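Local coordinates for protein Lmaj004091aaa (Leishmania major, PDB 1XTP) that probably transfers methyl groups from S-adenosyl-L-methionine to the N-terminal amino group of proteins that begin with an X-Pro-Lys sequence, at residues W166-F176 and Y192-S200; R96-I107 and T158-T167. All coordinates share one frame; numbering follows the deposited sequence.

Interaction 1 of 2, residues W166-F176 and Y192-S200. With SAI (S-adenosyl-L-homoselenocysteine), chain B.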
loop_
_atom_site.group_PDB
_atom_site.type_symbol
_atom_site.label_atom_id
_atom_site.label_comp_id
_atom_site.label_asym_id
_atom_site.label_seq_id
_atom_site.Cartn_x
_atom_site.Cartn_y
_atom_site.Cartn_z
ATOM N N TRP A 166 1.806 2.039 2.587
ATOM C CA TRP A 166 2.999 2.674 2.011
ATOM C C TRP A 166 3.672 1.801 0.923
ATOM O O TRP A 166 4.891 1.796 0.761
ATOM C CB TRP A 166 3.978 3.097 3.122
ATOM C CG TRP A 166 3.541 4.362 3.861
ATOM C CD1 TRP A 166 2.905 5.442 3.329
ATOM C CD2 TRP A 166 3.729 4.656 5.248
ATOM N NE1 TRP A 166 2.666 6.385 4.300
ATOM C CE2 TRP A 166 3.169 5.932 5.488
ATOM C CE3 TRP A 166 4.319 3.967 6.314
ATOM C CZ2 TRP A 166 3.180 6.534 6.745
ATOM C CZ3 TRP A 166 4.322 4.565 7.570
ATOM C CH2 TRP A 166 3.755 5.839 7.772
ATOM N N THR A 167 2.853 1.084 0.166
ATOM C CA THR A 167 3.368 0.153 -0.825
ATOM C C THR A 167 2.554 0.179 -2.121
ATOM O O THR A 167 3.096 -0.055 -3.189
ATOM C CB THR A 167 3.517 -1.272 -0.197
ATOM O OG1 THR A 167 4.385 -2.090 -0.996
ATOM C CG2 THR A 167 2.155 -1.939 0.006
ATOM N N ALA A 168 1.276 0.521 -2.073
ATOM C CA ALA A 168 0.508 0.545 -3.324
ATOM C C ALA A 168 0.918 1.701 -4.251
ATOM O O ALA A 168 0.461 1.776 -5.383
ATOM C CB ALA A 168 -0.953 0.576 -3.036
ATOM N N ILE A 169 1.772 2.590 -3.765
ATOM C CA ILE A 169 2.406 3.622 -4.583
ATOM C C ILE A 169 3.281 3.053 -5.709
ATOM O O ILE A 169 3.499 3.726 -6.720
ATOM C CB ILE A 169 3.255 4.612 -3.724
ATOM C CG1 ILE A 169 4.401 3.888 -2.991
ATOM C CG2 ILE A 169 2.371 5.335 -2.695
ATOM C CD1 ILE A 169 5.440 4.822 -2.392
ATOM N N TYR A 170 3.739 1.808 -5.555
ATOM C CA TYR A 170 4.595 1.130 -6.535
ATOM C C TYR A 170 3.827 0.396 -7.627
ATOM O O TYR A 170 4.409 0.035 -8.642
ATOM C CB TYR A 170 5.545 0.165 -5.813
ATOM C CG TYR A 170 6.430 0.894 -4.845
ATOM C CD1 TYR A 170 7.374 1.787 -5.309
ATOM C CD2 TYR A 170 6.272 0.750 -3.468
ATOM C CE1 TYR A 170 8.177 2.501 -4.438
ATOM C CE2 TYR A 170 7.084 1.441 -2.572
ATOM C CZ TYR A 170 8.020 2.335 -3.072
ATOM O OH TYR A 170 8.829 3.063 -2.237
ATOM N N LEU A 171 2.531 0.186 -7.415
ATOM C CA LEU A 171 1.686 -0.467 -8.395
ATOM C C LEU A 171 1.248 0.474 -9.511
ATOM O O LEU A 171 0.895 1.620 -9.250
ATOM C CB LEU A 171 0.435 -1.062 -7.729
ATOM C CG LEU A 171 0.618 -2.211 -6.737
ATOM C CD1 LEU A 171 -0.656 -2.420 -5.899
ATOM C CD2 LEU A 171 1.017 -3.518 -7.454
ATOM N N THR A 172 1.245 -0.020 -10.755
ATOM C CA THR A 172 0.528 0.692 -11.823
ATOM C C THR A 172 -0.947 0.680 -11.475
ATOM O O THR A 172 -1.381 -0.118 -10.657
ATOM C CB THR A 172 0.692 0.052 -13.179
ATOM O OG1 THR A 172 0.013 -1.214 -13.221
ATOM C CG2 THR A 172 2.168 -0.136 -13.500
ATOM N N ASP A 173 -1.739 1.535 -12.102
ATOM C CA ASP A 173 -3.171 1.537 -11.816
ATOM C C ASP A 173 -3.827 0.225 -12.230
ATOM O O ASP A 173 -4.738 -0.258 -11.537
ATOM C CB ASP A 173 -3.882 2.682 -12.542
ATOM C CG ASP A 173 -3.713 4.021 -11.856
ATOM O OD1 ASP A 173 -3.129 4.092 -10.758
ATOM O OD2 ASP A 173 -4.162 5.017 -12.447
ATOM N N ALA A 174 -3.417 -0.297 -13.389
ATOM C CA ALA A 174 -3.903 -1.573 -13.869
ATOM C C ALA A 174 -3.663 -2.671 -12.845
ATOM O O ALA A 174 -4.553 -3.478 -12.590
ATOM C CB ALA A 174 -3.223 -1.951 -15.210
ATOM N N ASP A 175 -2.455 -2.709 -12.268
ATOM C CA ASP A 175 -2.087 -3.752 -11.313
ATOM C C ASP A 175 -2.695 -3.515 -9.931
ATOM O O ASP A 175 -2.936 -4.473 -9.213
ATOM C CB ASP A 175 -0.574 -3.900 -11.226
ATOM C CG ASP A 175 0.016 -4.555 -12.472
ATOM O OD1 ASP A 175 -0.753 -5.147 -13.258
ATOM O OD2 ASP A 175 1.241 -4.481 -12.671
ATOM N N PHE A 176 -2.935 -2.247 -9.600
ATOM C CA PHE A 176 -3.644 -1.809 -8.381
ATOM C C PHE A 176 -5.047 -2.391 -8.458
ATOM O O PHE A 176 -5.487 -3.097 -7.554
ATOM C CB PHE A 176 -3.680 -0.269 -8.332
ATOM C CG PHE A 176 -4.273 0.332 -7.056
ATOM C CD1 PHE A 176 -5.631 0.190 -6.746
ATOM C CD2 PHE A 176 -3.473 1.078 -6.190
ATOM C CE1 PHE A 176 -6.172 0.745 -5.596
ATOM C CE2 PHE A 176 -4.027 1.681 -5.024
ATOM C CZ PHE A 176 -5.357 1.500 -4.726
ATOM N N TYR A 192 -11.187 -7.717 6.044
ATOM C CA TYR A 192 -11.093 -6.418 5.405
ATOM C C TYR A 192 -9.699 -6.254 4.810
ATOM O O TYR A 192 -8.717 -6.806 5.337
ATOM C CB TYR A 192 -11.268 -5.318 6.436
ATOM C CG TYR A 192 -12.632 -5.150 7.058
ATOM C CD1 TYR A 192 -12.999 -5.867 8.191
ATOM C CD2 TYR A 192 -13.519 -4.207 6.575
ATOM C CE1 TYR A 192 -14.245 -5.687 8.785
ATOM C CE2 TYR A 192 -14.771 -4.013 7.182
ATOM C CZ TYR A 192 -15.117 -4.746 8.282
ATOM O OH TYR A 192 -16.343 -4.546 8.892
ATOM N N ILE A 193 -9.612 -5.500 3.719
ATOM C CA ILE A 193 -8.330 -4.907 3.310
ATOM C C ILE A 193 -8.126 -3.656 4.139
ATOM O O ILE A 193 -8.960 -2.771 4.129
ATOM C CB ILE A 193 -8.285 -4.505 1.825
ATOM C CG1 ILE A 193 -8.408 -5.723 0.921
ATOM C CG2 ILE A 193 -6.969 -3.838 1.498
ATOM C CD1 ILE A 193 -8.906 -5.402 -0.462
ATOM N N PHE A 194 -7.015 -3.582 4.859
ATOM C CA PHE A 194 -6.617 -2.339 5.491
ATOM C C PHE A 194 -5.596 -1.608 4.590
ATOM O O PHE A 194 -4.438 -2.004 4.502
ATOM C CB PHE A 194 -6.028 -2.617 6.854
ATOM C CG PHE A 194 -5.520 -1.396 7.563
ATOM C CD1 PHE A 194 -6.401 -0.475 8.120
ATOM C CD2 PHE A 194 -4.154 -1.190 7.718
ATOM C CE1 PHE A 194 -5.920 0.637 8.805
ATOM C CE2 PHE A 194 -3.673 -0.081 8.406
ATOM C CZ PHE A 194 -4.565 0.834 8.950
ATOM N N PHE A 195 -6.045 -0.533 3.947
ATOM C CA PHE A 195 -5.221 0.227 3.009
ATOM C C PHE A 195 -4.866 1.575 3.619
ATOM O O PHE A 195 -5.747 2.378 3.898
ATOM C CB PHE A 195 -5.974 0.401 1.689
ATOM C CG PHE A 195 -5.254 1.255 0.668
ATOM C CD1 PHE A 195 -3.888 1.105 0.434
ATOM C CD2 PHE A 195 -5.963 2.185 -0.088
ATOM C CE1 PHE A 195 -3.247 1.879 -0.523
ATOM C CE2 PHE A 195 -5.341 2.960 -1.040
ATOM C CZ PHE A 195 -3.979 2.802 -1.276
ATOM N N LYS A 196 -3.573 1.794 3.864
ATOM C CA LYS A 196 -3.082 3.031 4.474
ATOM C C LYS A 196 -2.017 3.647 3.586
ATOM O O LYS A 196 -1.005 3.025 3.309
ATOM C CB LYS A 196 -2.496 2.774 5.863
ATOM C CG LYS A 196 -2.359 4.028 6.731
ATOM C CD LYS A 196 -2.222 3.656 8.215
ATOM C CE LYS A 196 -2.190 4.871 9.132
ATOM N NZ LYS A 196 -1.864 4.495 10.533
ATOM N N GLU A 197 -2.236 4.892 3.176
ATOM C CA GLU A 197 -1.387 5.501 2.170
ATOM C C GLU A 197 -1.426 7.025 2.221
ATOM O O GLU A 197 -2.416 7.622 2.681
ATOM C CB GLU A 197 -1.842 5.053 0.773
ATOM C CG GLU A 197 -0.782 5.245 -0.291
ATOM C CD GLU A 197 0.587 4.777 0.180
ATOM O OE1 GLU A 197 0.818 3.537 0.202
ATOM O OE2 GLU A 197 1.422 5.656 0.511
ATOM N N ASN A 198 -0.349 7.628 1.713
ATOM C CA ASN A 198 -0.290 9.043 1.445
ATOM C C ASN A 198 -1.327 9.433 0.384
ATOM O O ASN A 198 -1.556 8.710 -0.585
ATOM C CB ASN A 198 1.116 9.455 0.998
ATOM C CG ASN A 198 2.161 9.322 2.115
ATOM O OD1 ASN A 198 1.836 9.106 3.278
ATOM N ND2 ASN A 198 3.423 9.503 1.753
ATOM N N CYS A 199 -1.940 10.589 0.593
ATOM C CA CYS A 199 -3.049 11.067 -0.205
ATOM C C CYS A 199 -2.726 12.490 -0.682
ATOM O O CYS A 199 -2.375 13.341 0.136
ATOM C CB CYS A 199 -4.265 11.089 0.713
ATOM S SG CYS A 199 -5.761 10.708 -0.066
ATOM N N SER A 200 -2.826 12.751 -1.986
ATOM C CA SER A 200 -2.600 14.107 -2.516
ATOM C C SER A 200 -3.593 15.084 -1.894
ATOM O O SER A 200 -4.780 14.761 -1.761
ATOM C CB SER A 200 -2.727 14.137 -4.044
ATOM O OG SER A 200 -1.643 13.466 -4.679
HETATM N N SAI B . 4.691 -1.673 4.677
HETATM C CA SAI B . 5.941 -1.561 5.483
HETATM C CB SAI B . 7.093 -1.126 4.601
HETATM C CG SAI B . 6.954 0.232 3.930
HETATM SE SE SAI B . 8.555 0.588 2.839
HETATM C C SAI B . 5.841 -0.537 6.602
HETATM O O SAI B . 4.962 0.324 6.586
HETATM O OXT SAI B . 6.657 -0.529 7.523
HETATM C "C5'" SAI B . 7.809 -0.035 1.120
HETATM C "C4'" SAI B . 8.033 -1.529 0.871
HETATM O "O4'" SAI B . 7.375 -1.873 -0.313
HETATM C "C3'" SAI B . 9.484 -1.938 0.669
HETATM O "O3'" SAI B . 9.816 -3.009 1.512
HETATM C "C2'" SAI B . 9.603 -2.378 -0.770
HETATM O "O2'" SAI B . 10.545 -3.427 -0.953
HETATM C "C1'" SAI B . 8.179 -2.820 -0.995
HETATM N N9 SAI B . 7.769 -2.882 -2.390
HETATM C C8 SAI B . 8.226 -2.104 -3.431
HETATM N N7 SAI B . 7.586 -2.478 -4.535
HETATM C C5 SAI B . 6.711 -3.478 -4.213
HETATM C C6 SAI B . 5.800 -4.213 -4.967
HETATM N N6 SAI B . 5.684 -3.980 -6.276
HETATM N N1 SAI B . 5.032 -5.188 -4.352
HETATM C C2 SAI B . 5.170 -5.450 -2.995
HETATM N N3 SAI B . 6.069 -4.703 -2.253
HETATM C C4 SAI B . 6.814 -3.737 -2.857
HETATM O O HOH W 1 -0.059 1.141 0.275
#
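W166 leaves its strand in the Rossmann-like methyltransferase sheet yet stays tied to the neighbouring strand 191-198 by backbone and side chain alike. Two hydrogen bonds carry this link. W166 N reaches K196 O at 3.1 Å, and W166 NE1 reaches N198 OD1 at 3.0 Å; in the second the acceptor lies close to the indole plane, while the donor stands well above the amide's carbonyl plane. With CG beside its backbone N (chi1 -76°), the indole swings back toward the strand although its CB points away.

The E197 chain bends at chi2 and brings its carboxylate against the W166-I169 turn, OE1 being 3.0 Å from W166 CA. There OE1 accepts from a water that in turn accepts from A168 N, and OE2 takes N198 N. I169 CG2 lies against the same carboxylate.

Apolar contact continues along F195. A168 CB meets F195 CE1 at 3.6 Å, and F176, at the start of helix 173-186, turns its edge toward the F195 face in an offset edge-to-face pair, with planes 79° apart.

On the ligand side, Y170 lays one ring face against the adenine, CD2 being 3.5 Å from SAI C8, and T167 OG1 donates to SAI O4' at 3.1 Å.

Interaction 2 of 2, residues R96-I107 and T158-T167. With SAI (S-adenosyl-L-homoselenocysteine), chain B.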
loop_
_atom_site.group_PDB
_atom_site.type_symbol
_atom_site.label_atom_id
_atom_site.label_comp_id
_atom_site.label_asym_id
_atom_site.label_seq_id
_atom_site.Cartn_x
_atom_site.Cartn_y
_atom_site.Cartn_z
ATOM N N ARG A 96 -6.204 -14.803 10.804
ATOM C CA ARG A 96 -5.065 -14.680 9.917
ATOM C C ARG A 96 -4.938 -13.302 9.242
ATOM O O ARG A 96 -5.904 -12.766 8.686
ATOM C CB ARG A 96 -5.109 -15.794 8.873
ATOM C CG ARG A 96 -3.725 -16.164 8.377
ATOM C CD ARG A 96 -3.716 -17.335 7.460
ATOM N NE ARG A 96 -2.330 -17.705 7.206
ATOM C CZ ARG A 96 -1.658 -18.657 7.853
ATOM N NH1 ARG A 96 -2.242 -19.433 8.775
ATOM N NH2 ARG A 96 -0.380 -18.862 7.545
ATOM N N ALA A 97 -3.730 -12.745 9.287
ATOM C CA ALA A 97 -3.409 -11.489 8.612
ATOM C C ALA A 97 -2.304 -11.681 7.567
ATOM O O ALA A 97 -1.568 -12.657 7.610
ATOM C CB ALA A 97 -2.984 -10.433 9.620
ATOM N N LEU A 98 -2.221 -10.724 6.640
ATOM C CA LEU A 98 -1.189 -10.657 5.606
ATOM C C LEU A 98 -0.682 -9.215 5.518
ATOM O O LEU A 98 -1.465 -8.268 5.339
ATOM C CB LEU A 98 -1.737 -11.095 4.241
ATOM C CG LEU A 98 -0.820 -10.940 3.018
ATOM C CD1 LEU A 98 0.448 -11.783 3.098
ATOM C CD2 LEU A 98 -1.586 -11.263 1.714
ATOM N N ASP A 99 0.635 -9.079 5.629
ATOM C CA ASP A 99 1.327 -7.796 5.594
ATOM C C ASP A 99 2.022 -7.687 4.236
ATOM O O ASP A 99 3.041 -8.344 4.000
ATOM C CB ASP A 99 2.321 -7.791 6.743
ATOM C CG ASP A 99 2.938 -6.459 6.982
ATOM O OD1 ASP A 99 2.552 -5.485 6.289
ATOM O OD2 ASP A 99 3.814 -6.407 7.884
ATOM N N CYS A 100 1.413 -6.910 3.329
ATOM C CA CYS A 100 1.865 -6.755 1.944
ATOM C C CYS A 100 2.853 -5.601 1.826
ATOM O O CYS A 100 2.638 -4.536 2.390
ATOM C CB CYS A 100 0.695 -6.422 1.018
ATOM S SG CYS A 100 -0.567 -7.639 0.885
ATOM N N GLY A 101 3.905 -5.800 1.044
ATOM C CA GLY A 101 5.012 -4.844 1.019
ATOM C C GLY A 101 5.522 -4.631 2.440
ATOM O O GLY A 101 5.695 -3.508 2.880
ATOM N N ALA A 102 5.760 -5.738 3.132
ATOM C CA ALA A 102 6.050 -5.758 4.570
ATOM C C ALA A 102 7.365 -5.118 4.990
ATOM O O ALA A 102 7.498 -4.706 6.137
ATOM C CB ALA A 102 6.015 -7.176 5.065
ATOM N N GLY A 103 8.329 -5.059 4.066
ATOM C CA GLY A 103 9.649 -4.549 4.363
ATOM C C GLY A 103 10.304 -5.407 5.420
ATOM O O GLY A 103 10.449 -6.613 5.233
ATOM N N ILE A 104 10.689 -4.793 6.534
ATOM C CA ILE A 104 11.321 -5.541 7.642
ATOM C C ILE A 104 10.310 -6.034 8.679
ATOM O O ILE A 104 10.707 -6.426 9.777
ATOM C CB ILE A 104 12.404 -4.714 8.379
ATOM C CG1 ILE A 104 11.785 -3.493 9.056
ATOM C CG2 ILE A 104 13.533 -4.323 7.429
ATOM C CD1 ILE A 104 12.680 -2.888 10.076
ATOM N N GLY A 105 9.018 -5.967 8.346
ATOM C CA GLY A 105 7.954 -6.511 9.201
ATOM C C GLY A 105 7.532 -5.604 10.338
ATOM O O GLY A 105 7.057 -6.083 11.368
ATOM N N ARG A 106 7.697 -4.295 10.148
ATOM C CA ARG A 106 7.368 -3.293 11.164
ATOM C C ARG A 106 5.913 -3.321 11.630
ATOM O O ARG A 106 5.631 -3.241 12.851
ATOM C CB ARG A 106 7.681 -1.891 10.620
ATOM C CG ARG A 106 7.422 -0.739 11.620
ATOM C CD ARG A 106 7.587 0.633 10.929
ATOM N NE ARG A 106 6.526 0.839 9.940
ATOM C CZ ARG A 106 5.326 1.357 10.189
ATOM N NH1 ARG A 106 4.990 1.794 11.393
ATOM N NH2 ARG A 106 4.455 1.461 9.201
ATOM N N ILE A 107 4.983 -3.386 10.671
ATOM C CA ILE A 107 3.584 -3.429 11.006
ATOM C C ILE A 107 3.207 -4.779 11.677
ATOM O O ILE A 107 2.449 -4.813 12.658
ATOM C CB ILE A 107 2.686 -3.124 9.763
ATOM C CG1 ILE A 107 2.985 -1.707 9.232
ATOM C CG2 ILE A 107 1.181 -3.258 10.139
ATOM C CD1 ILE A 107 2.381 -1.399 7.873
ATOM N N THR A 158 -9.103 -16.670 3.088
ATOM C CA THR A 158 -8.015 -16.982 4.022
ATOM C C THR A 158 -7.777 -15.923 5.085
ATOM O O THR A 158 -7.551 -16.247 6.254
ATOM C CB THR A 158 -6.702 -17.217 3.232
ATOM O OG1 THR A 158 -6.858 -18.375 2.425
ATOM C CG2 THR A 158 -5.511 -17.446 4.142
ATOM N N TYR A 159 -7.786 -14.659 4.688
ATOM C CA TYR A 159 -7.367 -13.589 5.584
ATOM C C TYR A 159 -8.498 -12.764 6.203
ATOM O O TYR A 159 -9.442 -12.339 5.519
ATOM C CB TYR A 159 -6.391 -12.683 4.861
ATOM C CG TYR A 159 -5.117 -13.383 4.503
ATOM C CD1 TYR A 159 -4.175 -13.690 5.480
ATOM C CD2 TYR A 159 -4.852 -13.754 3.188
ATOM C CE1 TYR A 159 -2.998 -14.337 5.143
ATOM C CE2 TYR A 159 -3.672 -14.418 2.838
ATOM C CZ TYR A 159 -2.748 -14.706 3.817
ATOM O OH TYR A 159 -1.562 -15.347 3.479
ATOM N N ASP A 160 -8.378 -12.543 7.511
ATOM C CA ASP A 160 -9.239 -11.616 8.234
ATOM C C ASP A 160 -8.719 -10.158 8.106
ATOM O O ASP A 160 -9.491 -9.196 8.230
ATOM C CB ASP A 160 -9.344 -12.032 9.699
ATOM C CG ASP A 160 -10.040 -13.372 9.885
ATOM O OD1 ASP A 160 -10.976 -13.690 9.133
ATOM O OD2 ASP A 160 -9.676 -14.102 10.818
ATOM N N LEU A 161 -7.428 -9.985 7.841
ATOM C CA LEU A 161 -6.934 -8.649 7.497
ATOM C C LEU A 161 -5.843 -8.729 6.459
ATOM O O LEU A 161 -5.009 -9.610 6.522
ATOM C CB LEU A 161 -6.434 -7.913 8.734
ATOM C CG LEU A 161 -6.373 -6.381 8.599
ATOM C CD1 LEU A 161 -7.777 -5.732 8.688
ATOM C CD2 LEU A 161 -5.438 -5.783 9.645
ATOM N N ILE A 162 -5.894 -7.828 5.480
ATOM C CA ILE A 162 -4.855 -7.705 4.464
ATOM C C ILE A 162 -4.377 -6.261 4.472
ATOM O O ILE A 162 -5.093 -5.345 4.071
ATOM C CB ILE A 162 -5.352 -8.113 3.059
ATOM C CG1 ILE A 162 -5.823 -9.567 3.069
ATOM C CG2 ILE A 162 -4.243 -7.899 2.006
ATOM C CD1 ILE A 162 -6.407 -10.038 1.766
ATOM N N VAL A 163 -3.155 -6.087 4.950
ATOM C CA VAL A 163 -2.552 -4.788 5.145
ATOM C C VAL A 163 -1.763 -4.326 3.902
ATOM O O VAL A 163 -0.879 -5.015 3.448
ATOM C CB VAL A 163 -1.611 -4.839 6.379
ATOM C CG1 VAL A 163 -0.923 -3.506 6.574
ATOM C CG2 VAL A 163 -2.426 -5.210 7.604
ATOM N N ILE A 164 -2.109 -3.160 3.361
ATOM C CA ILE A 164 -1.375 -2.564 2.254
ATOM C C ILE A 164 -1.051 -1.120 2.659
ATOM O O ILE A 164 -1.855 -0.203 2.486
ATOM C CB ILE A 164 -2.189 -2.610 0.926
ATOM C CG1 ILE A 164 -2.797 -4.004 0.673
ATOM C CG2 ILE A 164 -1.305 -2.199 -0.270
ATOM C CD1 ILE A 164 -3.694 -4.077 -0.562
ATOM N N GLN A 165 0.130 -0.922 3.220
ATOM C CA GLN A 165 0.519 0.375 3.746
ATOM C C GLN A 165 1.816 0.825 3.137
ATOM O O GLN A 165 2.806 0.088 3.186
ATOM C CB GLN A 165 0.677 0.327 5.264
ATOM C CG GLN A 165 1.293 1.620 5.828
ATOM C CD GLN A 165 0.981 1.869 7.303
ATOM O OE1 GLN A 165 0.315 1.063 7.960
ATOM N NE2 GLN A 165 1.466 3.008 7.825
ATOM N N TRP A 166 1.806 2.039 2.587
ATOM C CA TRP A 166 2.999 2.674 2.011
ATOM C C TRP A 166 3.672 1.801 0.923
ATOM O O TRP A 166 4.891 1.796 0.761
ATOM C CB TRP A 166 3.978 3.097 3.122
ATOM C CG TRP A 166 3.541 4.362 3.861
ATOM C CD1 TRP A 166 2.905 5.442 3.329
ATOM C CD2 TRP A 166 3.729 4.656 5.248
ATOM N NE1 TRP A 166 2.666 6.385 4.300
ATOM C CE2 TRP A 166 3.169 5.932 5.488
ATOM C CE3 TRP A 166 4.319 3.967 6.314
ATOM C CZ2 TRP A 166 3.180 6.534 6.745
ATOM C CZ3 TRP A 166 4.322 4.565 7.570
ATOM C CH2 TRP A 166 3.755 5.839 7.772
ATOM N N THR A 167 2.853 1.084 0.166
ATOM C CA THR A 167 3.368 0.153 -0.825
ATOM C C THR A 167 2.554 0.179 -2.121
ATOM O O THR A 167 3.096 -0.055 -3.189
ATOM C CB THR A 167 3.517 -1.272 -0.197
ATOM O OG1 THR A 167 4.385 -2.090 -0.996
ATOM C CG2 THR A 167 2.155 -1.939 0.006
HETATM N N SAI B . 4.691 -1.673 4.677
HETATM C CA SAI B . 5.941 -1.561 5.483
HETATM C CB SAI B . 7.093 -1.126 4.601
HETATM C CG SAI B . 6.954 0.232 3.930
HETATM SE SE SAI B . 8.555 0.588 2.839
HETATM C C SAI B . 5.841 -0.537 6.602
HETATM O O SAI B . 4.962 0.324 6.586
HETATM O OXT SAI B . 6.657 -0.529 7.523
HETATM C "C5'" SAI B . 7.809 -0.035 1.120
HETATM C "C4'" SAI B . 8.033 -1.529 0.871
HETATM O "O4'" SAI B . 7.375 -1.873 -0.313
HETATM C "C3'" SAI B . 9.484 -1.938 0.669
HETATM O "O3'" SAI B . 9.816 -3.009 1.512
HETATM C "C2'" SAI B . 9.603 -2.378 -0.770
HETATM O "O2'" SAI B . 10.545 -3.427 -0.953
HETATM C "C1'" SAI B . 8.179 -2.820 -0.995
HETATM N N9 SAI B . 7.769 -2.882 -2.390
HETATM C C8 SAI B . 8.226 -2.104 -3.431
HETATM N N7 SAI B . 7.586 -2.478 -4.535
HETATM C C5 SAI B . 6.711 -3.478 -4.213
HETATM C C6 SAI B . 5.800 -4.213 -4.967
HETATM N N6 SAI B . 5.684 -3.980 -6.276
HETATM N N1 SAI B . 5.032 -5.188 -4.352
HETATM C C2 SAI B . 5.170 -5.450 -2.995
HETATM N N3 SAI B . 6.069 -4.703 -2.253
HETATM C C4 SAI B . 6.814 -3.737 -2.857
HETATM O O HOH W 2 -8.194 -15.779 8.661
#
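L98 lies over one face of the Y159 ring, its CB 3.7 Å from the ring centroid and 14° off the normal, a CH-pi contact. T158 CG2 covers the opposite face. L98 CD2 and C100 SG extend this apolar side toward I162 CG2. On the other side of the sheet I107, from the start of helix 106-115, meets V163 tip to tip, CD1 to CG1 at 4.1 Å; with CG1 beside the backbone N, CD1 also lies against Q165 OE1, while the NE2 of that amide is hydrogen-bonded to D78.

Between these layers run strands 96-100 and 161-165, parallel at 13° with axes 4.8 Å apart. The V163 N to L98 O bond (2.8 Å) is nearly straight, whereas R96 O is shared by D160 N and L161 N where the chain changes direction at D160. At that outer end R96 lies alongside T158 and forms a salt bridge with D120, which also receives the Y159 hydroxyl.

At the C-terminal ends of the strands, the glycine-containing loop 101-105 opens onto the ligand. SAI N donates to both G101 O (2.8 Å) and Q165 O, while R106 grips the carboxylate with NE on OXT (2.8 Å) and NH2 on O, the latter nearly straight at 170°. Two backbone carbonyls at the amino group and a guanidinium at the carboxylate are consistent with recognition of the ligand's amino-acid end as a zwitterion.

Overall arrangement
Strand 159-165 is the common element: interaction 2 pairs it with strand 96-100, while interaction 1 begins where it ends and carries the chain over strand 191-198 into helix 173-186. The two centres are about 12 Å apart, and the contacts meet within the sheet, where probable hydrogen bonds join F194 N to I162 O (2.7 Å) and F194 O to I164 N (2.8 Å). Both also reach the ligand: interaction 2 holds most of the grip on the amino-acid end and also touches the ribose, interaction 1 adds the Y170 ring at the adenine, and the shared T167 bonds to the ribose. W166 also belongs to both, and E123, M149 and E150 add further hydrogen bonds to the same ligand.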